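Local structure of adenylate isopentenyltransferase (Humulus lupulus, 3A8T) at residues Ser71-Val76 with Gly138-Ile143; Gly79-Thr83 with Leu201-Leu207; Ala145-Asp149 with Glu170-Cys175. The protein catalyses the transfer of an isopentenyl group from dimethylallyl diphosphate to ATP, ADP or AMP, a step of cytokinin biosynthesis in hop. All coordinates share one frame. Residue numbers count along the deposited sequence, not the author numbering.

Contact 1 (Ser71-Val76 with Gly138-Ile143). With ATP (adenosine-5'-triphosphate), chain B.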
# COMPACT_ATOMS: atom_id res chain seq x y z
N SER A 71 3.15 3.18 6.39
CA SER A 71 3.62 4.37 5.65
C SER A 71 2.89 4.56 4.31
O SER A 71 3.31 5.35 3.47
CB SER A 71 5.13 4.30 5.38
OG SER A 71 5.45 3.13 4.66
N ASP A 72 1.82 3.81 4.10
CA ASP A 72 1.01 3.93 2.89
C ASP A 72 -0.00 5.07 3.20
O ASP A 72 -0.76 5.02 4.17
CB ASP A 72 0.36 2.60 2.61
CG ASP A 72 -0.59 2.64 1.47
OD1 ASP A 72 -1.55 3.43 1.52
OD2 ASP A 72 -0.39 1.87 0.51
N LYS A 73 0.02 6.13 2.43
CA LYS A 73 -0.84 7.26 2.73
C LYS A 73 -2.36 7.10 2.57
O LYS A 73 -3.12 7.91 3.11
CB LYS A 73 -0.33 8.52 1.99
CG LYS A 73 -0.63 8.59 0.52
CD LYS A 73 -0.13 9.94 -0.05
CE LYS A 73 -0.81 10.27 -1.39
NZ LYS A 73 -0.38 11.54 -1.97
N MET A 74 -2.82 6.07 1.85
CA MET A 74 -4.25 5.84 1.74
C MET A 74 -4.69 4.96 2.93
O MET A 74 -5.78 5.13 3.49
CB MET A 74 -4.60 5.14 0.41
CG MET A 74 -4.56 6.06 -0.82
SD MET A 74 -5.71 7.51 -0.59
CE MET A 74 -4.55 8.78 -0.33
N GLN A 75 -3.81 4.04 3.33
CA GLN A 75 -4.08 3.11 4.41
C GLN A 75 -4.15 3.72 5.79
O GLN A 75 -4.48 3.01 6.74
CB GLN A 75 -3.04 1.99 4.40
CG GLN A 75 -3.21 1.06 3.21
CD GLN A 75 -2.42 -0.20 3.31
OE1 GLN A 75 -1.78 -0.48 4.30
NE2 GLN A 75 -2.47 -0.98 2.27
N VAL A 76 -3.86 5.01 5.90
CA VAL A 76 -3.87 5.65 7.19
C VAL A 76 -5.31 5.95 7.56
O VAL A 76 -5.61 6.10 8.72
CB VAL A 76 -3.03 7.02 7.25
CG1 VAL A 76 -1.58 6.75 7.03
CG2 VAL A 76 -3.53 8.06 6.20
N GLY A 138 4.43 2.20 0.90
CA GLY A 138 4.98 2.74 -0.31
C GLY A 138 4.81 4.19 -0.65
O GLY A 138 5.02 4.52 -1.83
N SER A 139 4.43 5.04 0.30
CA SER A 139 4.30 6.47 -0.04
C SER A 139 5.63 7.08 0.28
O SER A 139 5.93 7.41 1.43
CB SER A 139 3.22 7.16 0.75
OG SER A 139 2.01 6.47 0.52
N ASN A 140 6.44 7.20 -0.76
CA ASN A 140 7.77 7.74 -0.62
C ASN A 140 7.72 9.14 -0.05
O ASN A 140 8.64 9.54 0.63
CB ASN A 140 8.51 7.59 -1.96
CG ASN A 140 8.74 6.06 -2.33
OD1 ASN A 140 9.40 5.31 -1.58
ND2 ASN A 140 8.17 5.62 -3.47
N SER A 141 6.62 9.86 -0.23
CA SER A 141 6.49 11.17 0.37
C SER A 141 6.35 11.06 1.91
O SER A 141 6.80 11.95 2.65
CB SER A 141 5.29 11.92 -0.20
OG SER A 141 4.04 11.51 0.39
N PHE A 142 5.72 9.99 2.40
CA PHE A 142 5.57 9.80 3.83
C PHE A 142 6.85 9.24 4.40
O PHE A 142 7.28 9.64 5.47
CB PHE A 142 4.39 8.87 4.18
CG PHE A 142 3.05 9.58 4.34
CD1 PHE A 142 2.86 10.88 3.85
CD2 PHE A 142 1.98 8.97 4.99
CE1 PHE A 142 1.64 11.54 4.02
CE2 PHE A 142 0.77 9.64 5.15
CZ PHE A 142 0.61 10.92 4.67
N ILE A 143 7.47 8.31 3.70
CA ILE A 143 8.71 7.74 4.17
C ILE A 143 9.77 8.85 4.31
O ILE A 143 10.47 8.94 5.32
CB ILE A 143 9.23 6.68 3.23
CG1 ILE A 143 8.30 5.46 3.22
CG2 ILE A 143 10.61 6.26 3.65
CD1 ILE A 143 8.43 4.55 1.95
PG ATP B . 2.37 11.35 -4.71
O1G ATP B . 2.88 12.34 -3.71
O2G ATP B . 0.77 11.61 -4.89
O3G ATP B . 3.09 11.58 -6.14
PB ATP B . 3.23 9.57 -2.80
O1B ATP B . 4.66 9.46 -2.76
O2B ATP B . 2.81 10.77 -1.91
O3B ATP B . 2.70 9.77 -4.29
PA ATP B . 2.00 7.05 -3.09
O1A ATP B . 2.79 6.75 -4.28
O2A ATP B . 1.98 5.68 -2.21
O3A ATP B . 2.63 8.22 -2.12
O5' ATP B . 0.44 7.33 -3.43
C5' ATP B . 0.24 8.13 -4.56
C4' ATP B . -1.17 7.85 -5.04
O4' ATP B . -1.29 6.45 -5.35
C3' ATP B . -2.28 8.10 -3.99
O3' ATP B . -2.71 9.46 -4.02
C2' ATP B . -3.37 7.10 -4.42
O2' ATP B . -4.18 7.66 -5.40
C1' ATP B . -2.62 5.92 -4.97
N9 ATP B . -2.48 4.85 -3.94
C8 ATP B . -1.39 4.64 -3.10
N7 ATP B . -1.65 3.68 -2.24
C5 ATP B . -2.91 3.21 -2.46
C6 ATP B . -3.77 2.20 -1.87
N6 ATP B . -3.38 1.43 -0.80
N1 ATP B . -5.00 2.03 -2.40
C2 ATP B . -5.42 2.75 -3.42
N3 ATP B . -4.67 3.70 -4.00
C4 ATP B . -3.45 3.96 -3.57
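This is a buried loop-to-helix contact at the ATP site, where the loop leaving strand 66-70 meets the start of helix 140-147, which follows strand 132-136. Ser139 makes both hydrogen bonds between the segments. Its OG accepts a hydrogen bond from the backbone N of Lys73 at 2.8 Å and donates one to ATP O2A, also 2.8 Å, so the same hydroxyl ties the loop to the alpha-phosphate. A weak bond from Ser139 N to Ser71 O (3.4 Å) runs alongside. Behind it, Phe142 points at the loop: Lys73 CB lies over its ring face, 3.7 Å from the centroid in a CH-pi contact, while Val76 CG1 reaches the ring edge 4.2 Å from CE2. The rest of the Lys73 side chain then extends away to ATP, where NZ donates to O2G at 3.1 Å. Ser141 donates to ATP twice, from OG to O2B at 2.7 Å and from N to O1B at 3.2 Å. On the loop, Asp72 OD1 closes an Asx turn by accepting from Met74 N at 2.9 Å, leaving OD2 to take ATP N6 at 3.3 Å. Adenine and phosphates are thus both read by this pair of segments, beside the P-loop residue Lys53, in the nucleotide site of a P-loop fold.

Contact 2 (Gly79-Thr83 with Leu201-Leu207)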
# COMPACT_ATOMS: atom_id res chain seq x y z
N GLY A 79 -11.54 3.00 6.70
CA GLY A 79 -12.40 2.96 5.53
C GLY A 79 -11.78 2.26 4.33
O GLY A 79 -10.53 2.14 4.24
N LEU A 80 -12.65 1.80 3.42
CA LEU A 80 -12.28 1.09 2.20
C LEU A 80 -11.16 0.12 2.45
O LEU A 80 -10.18 0.13 1.73
CB LEU A 80 -11.86 2.08 1.11
CG LEU A 80 -12.84 3.23 0.76
CD1 LEU A 80 -12.16 4.14 -0.26
CD2 LEU A 80 -14.17 2.73 0.23
N ASP A 81 -11.31 -0.70 3.47
CA ASP A 81 -10.31 -1.67 3.84
C ASP A 81 -9.93 -2.54 2.64
O ASP A 81 -8.73 -2.86 2.46
CB ASP A 81 -10.82 -2.52 5.01
CG ASP A 81 -11.03 -1.69 6.31
OD1 ASP A 81 -10.40 -0.64 6.48
OD2 ASP A 81 -11.80 -2.11 7.19
N ILE A 82 -10.91 -2.88 1.80
CA ILE A 82 -10.64 -3.70 0.60
C ILE A 82 -9.92 -2.90 -0.47
O ILE A 82 -8.83 -3.25 -0.88
CB ILE A 82 -11.94 -4.28 -0.05
CG1 ILE A 82 -12.55 -5.32 0.87
CG2 ILE A 82 -11.63 -4.99 -1.42
CD1 ILE A 82 -14.00 -5.72 0.46
N THR A 83 -10.55 -1.80 -0.88
CA THR A 83 -10.02 -0.93 -1.91
C THR A 83 -8.58 -0.48 -1.64
O THR A 83 -7.78 -0.41 -2.57
CB THR A 83 -10.94 0.33 -2.13
OG1 THR A 83 -12.30 -0.09 -2.43
CG2 THR A 83 -10.42 1.16 -3.33
N LEU A 201 -13.89 -10.05 -3.61
CA LEU A 201 -14.08 -9.88 -2.17
C LEU A 201 -15.19 -8.88 -1.88
O LEU A 201 -15.62 -8.76 -0.79
CB LEU A 201 -12.79 -9.36 -1.57
CG LEU A 201 -12.05 -9.91 -0.36
CD1 LEU A 201 -12.19 -11.46 -0.22
CD2 LEU A 201 -10.56 -9.49 -0.52
N GLY A 202 -15.60 -8.10 -2.86
CA GLY A 202 -16.67 -7.15 -2.62
C GLY A 202 -16.26 -5.70 -2.73
O GLY A 202 -16.92 -4.81 -2.17
N MET A 203 -15.17 -5.42 -3.45
CA MET A 203 -14.74 -4.04 -3.60
C MET A 203 -15.82 -3.10 -4.18
O MET A 203 -15.95 -1.98 -3.73
CB MET A 203 -13.49 -3.97 -4.47
CG MET A 203 -13.07 -2.57 -4.87
SD MET A 203 -11.85 -2.58 -6.17
CE MET A 203 -10.75 -1.39 -5.65
N PHE A 204 -16.58 -3.57 -5.15
CA PHE A 204 -17.61 -2.80 -5.81
C PHE A 204 -18.74 -2.37 -4.87
O PHE A 204 -19.18 -1.23 -4.88
CB PHE A 204 -18.14 -3.59 -7.02
CG PHE A 204 -19.38 -2.99 -7.66
CD1 PHE A 204 -19.28 -1.89 -8.52
CD2 PHE A 204 -20.65 -3.51 -7.35
CE1 PHE A 204 -20.43 -1.28 -9.09
CE2 PHE A 204 -21.86 -2.91 -7.91
CZ PHE A 204 -21.74 -1.81 -8.77
N ASP A 205 -19.21 -3.27 -4.03
CA ASP A 205 -20.24 -2.95 -3.08
C ASP A 205 -19.71 -2.00 -2.05
O ASP A 205 -20.41 -1.20 -1.54
CB ASP A 205 -20.69 -4.22 -2.43
CG ASP A 205 -21.22 -5.19 -3.45
OD1 ASP A 205 -22.31 -4.93 -4.01
OD2 ASP A 205 -20.53 -6.18 -3.73
N GLU A 206 -18.44 -2.11 -1.75
CA GLU A 206 -17.81 -1.23 -0.76
C GLU A 206 -17.82 0.19 -1.32
O GLU A 206 -18.17 1.15 -0.64
CB GLU A 206 -16.36 -1.70 -0.55
CG GLU A 206 -15.59 -0.98 0.52
CD GLU A 206 -14.13 -1.42 0.61
OE1 GLU A 206 -13.34 -1.09 -0.30
OE2 GLU A 206 -13.78 -2.10 1.61
N LEU A 207 -17.48 0.30 -2.60
CA LEU A 207 -17.42 1.60 -3.24
C LEU A 207 -18.83 2.14 -3.48
O LEU A 207 -19.04 3.35 -3.42
CB LEU A 207 -16.62 1.48 -4.56
CG LEU A 207 -15.12 1.12 -4.53
CD1 LEU A 207 -14.71 0.70 -5.86
CD2 LEU A 207 -14.22 2.32 -4.11
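One carboxylate accounts for all the hydrogen bonds between the two segments. Glu206, in the first turn of helix 203-210, extends its side chain into the turn formed by Leu80-Thr83 and spreads its two oxygens over it. OE2 accepts from the backbone N of Ile82 at 3.0 Å; OE1 accepts from Thr83 twice, from N at 2.9 Å and from OG1 at 2.6 Å. The N of Asp81 also comes within 3.4 Å of Glu206 OE2, but its angle is too poor for a bond. A single acid therefore satisfies two consecutive amides and a hydroxyl, fixing the loop's backbone against the helix.

Apolar contacts surround this polar centre. Ile82 points at the helix start, its CG2 3.7 Å from Met203 CB and its CD1 4.3 Å from Leu201 CB. The end of Met203 bends toward the loop, bringing CE to 3.5 Å from Thr83 CG2. Leu207 CD2 pairs loosely with Leu80 CD2 at 4.4 Å; the same methyl makes a van der Waals touch on the Thr83 hydroxyl, 3.5 Å from OG1.

Gly202, with its positive phi, ends helix 184-201 in a Schellman motif and is the N-cap residue of helix 203-210. Met198 of the preceding helix touches both Ile82 and Met203, while Val234 of helix 234-243 packs on Leu80 and Leu207, so the loop that brings Thr83 to ATP sits against three helices.

Contact 3 (Ala145-Asp149 with Glu170-Cys175)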
# COMPACT_ATOMS: atom_id res chain seq x y z
N ALA A 145 9.35 12.32 4.47
CA ALA A 145 9.00 13.30 5.47
C ALA A 145 9.41 12.80 6.86
O ALA A 145 10.00 13.55 7.64
CB ALA A 145 7.50 13.56 5.45
N LEU A 146 9.10 11.55 7.15
CA LEU A 146 9.41 10.98 8.44
C LEU A 146 10.88 10.79 8.74
O LEU A 146 11.31 11.12 9.82
CB LEU A 146 8.72 9.63 8.62
CG LEU A 146 9.18 8.85 9.87
CD1 LEU A 146 8.62 9.52 11.13
CD2 LEU A 146 8.68 7.44 9.80
N LEU A 147 11.64 10.30 7.77
CA LEU A 147 13.05 9.98 7.96
C LEU A 147 14.09 11.10 7.94
O LEU A 147 15.11 10.97 8.62
CB LEU A 147 13.48 8.89 6.97
CG LEU A 147 12.79 7.52 7.05
CD1 LEU A 147 13.51 6.54 6.15
CD2 LEU A 147 12.79 7.01 8.46
N VAL A 148 13.88 12.19 7.20
CA VAL A 148 14.90 13.24 7.19
C VAL A 148 15.17 13.97 8.54
O VAL A 148 14.38 13.95 9.49
CB VAL A 148 14.65 14.36 6.10
CG1 VAL A 148 14.77 13.78 4.68
CG2 VAL A 148 13.34 15.04 6.32
N ASP A 149 16.32 14.61 8.59
CA ASP A 149 16.74 15.37 9.75
C ASP A 149 15.96 16.67 9.89
O ASP A 149 15.55 17.04 10.98
CB ASP A 149 18.22 15.65 9.65
CG ASP A 149 18.94 15.23 10.89
OD1 ASP A 149 18.41 15.55 11.99
OD2 ASP A 149 20.03 14.60 10.75
N GLU A 170 21.21 14.59 7.28
CA GLU A 170 20.65 13.43 6.51
C GLU A 170 19.46 12.74 7.23
O GLU A 170 18.39 13.33 7.35
CB GLU A 170 21.76 12.41 6.22
CG GLU A 170 21.28 11.21 5.38
CD GLU A 170 21.96 9.92 5.81
OE1 GLU A 170 22.10 9.70 7.05
OE2 GLU A 170 22.32 9.12 4.91
N LEU A 171 19.66 11.51 7.70
CA LEU A 171 18.57 10.77 8.36
C LEU A 171 18.47 10.85 9.89
O LEU A 171 19.42 10.87 10.63
CB LEU A 171 18.54 9.32 7.90
CG LEU A 171 18.41 9.12 6.37
CD1 LEU A 171 18.25 7.67 6.10
CD2 LEU A 171 17.27 9.85 5.78
N ARG A 172 17.23 10.94 10.32
CA ARG A 172 16.87 11.07 11.70
C ARG A 172 17.16 9.79 12.45
O ARG A 172 17.52 9.83 13.61
CB ARG A 172 15.38 11.34 11.74
CG ARG A 172 14.92 12.25 12.80
CD ARG A 172 13.62 12.81 12.33
NE ARG A 172 12.71 12.99 13.44
CZ ARG A 172 11.41 12.82 13.36
NH1 ARG A 172 10.87 12.47 12.21
NH2 ARG A 172 10.66 13.00 14.44
N TYR A 173 17.02 8.65 11.77
CA TYR A 173 17.24 7.39 12.43
C TYR A 173 18.38 6.58 11.86
O TYR A 173 19.03 6.95 10.90
CB TYR A 173 15.96 6.56 12.35
CG TYR A 173 14.72 7.25 12.81
CD1 TYR A 173 14.46 7.46 14.16
CD2 TYR A 173 13.81 7.77 11.88
CE1 TYR A 173 13.33 8.19 14.57
CE2 TYR A 173 12.70 8.50 12.28
CZ TYR A 173 12.46 8.70 13.62
OH TYR A 173 11.32 9.37 13.96
N ASP A 174 18.62 5.45 12.49
CA ASP A 174 19.61 4.50 12.05
C ASP A 174 18.75 3.50 11.28
O ASP A 174 18.16 2.58 11.85
CB ASP A 174 20.21 3.84 13.29
CG ASP A 174 21.20 2.78 12.95
OD1 ASP A 174 21.76 2.83 11.82
OD2 ASP A 174 21.44 1.91 13.82
N CYS A 175 18.67 3.68 9.97
CA CYS A 175 17.83 2.85 9.12
C CYS A 175 18.42 1.63 8.42
O CYS A 175 19.58 1.61 8.04
CB CYS A 175 17.22 3.71 8.02
SG CYS A 175 16.31 5.10 8.54
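Two short backbone bonds, both 2.7 Å, join the segments: Arg172 N donates to Leu147 O, and Asp149 N donates to Glu170 O. They bracket a single beta bridge between Val148 and Leu171 (CA to CA 4.6 Å), made where the chain leaves helix 140-147 and where it returns to enter strand 174-181 of the parallel sheet in this P-loop, Rossmann-like fold. A third bond comes from a side chain: Arg172 NH1 reaches back to Leu146 O at 2.8 Å, close to the end of the helix, where carbonyls lack partners in a following turn. Arg116 of helix 112-128 donates to the carbonyl of Ala145 in the last turn and to that of Val148 just beyond it. Weaker CA-H...O contacts support the bridge, such as Leu171 CA to Leu147 O at 3.5 Å.

Beyond the backbone, Leu147 is the main apolar residue. Its side chain projects from the end of the helix onto the sheet, touching Leu42 and Val44 of strand 41-46, and its CB meets Leu171 CD2 at 4.1 Å. Leu146 turns its end toward Tyr173, with CG 4.3 Å from the ring's CE2. At the tip of Leu147 the methyls reach two neighbours: CD1 comes to 4.0 Å from Cys175 SG, and Leu147 CD2 meets the edge of the Tyr173 ring, 3.6 Å from Tyr173 CD2.

Contact 1 lies at the ATP itself, and each of the other two continues from one of its segments. The loop after Val76 leads on to contact 2, whose centre is about 19 Å from that of contact 1; there the side chain of Thr83 is about 5 Å from the nucleotide. Helix 140-147 runs the other way, from the phosphates at its start to contact 3 at its end, about 15 Å between centres, where the side chain of Leu146 is still about 12 Å from ATP. Contacts 2 and 3 do not touch: their centres lie about 34 Å apart, on opposite sides of the chain's centre, with nearest atoms about 21 Å apart.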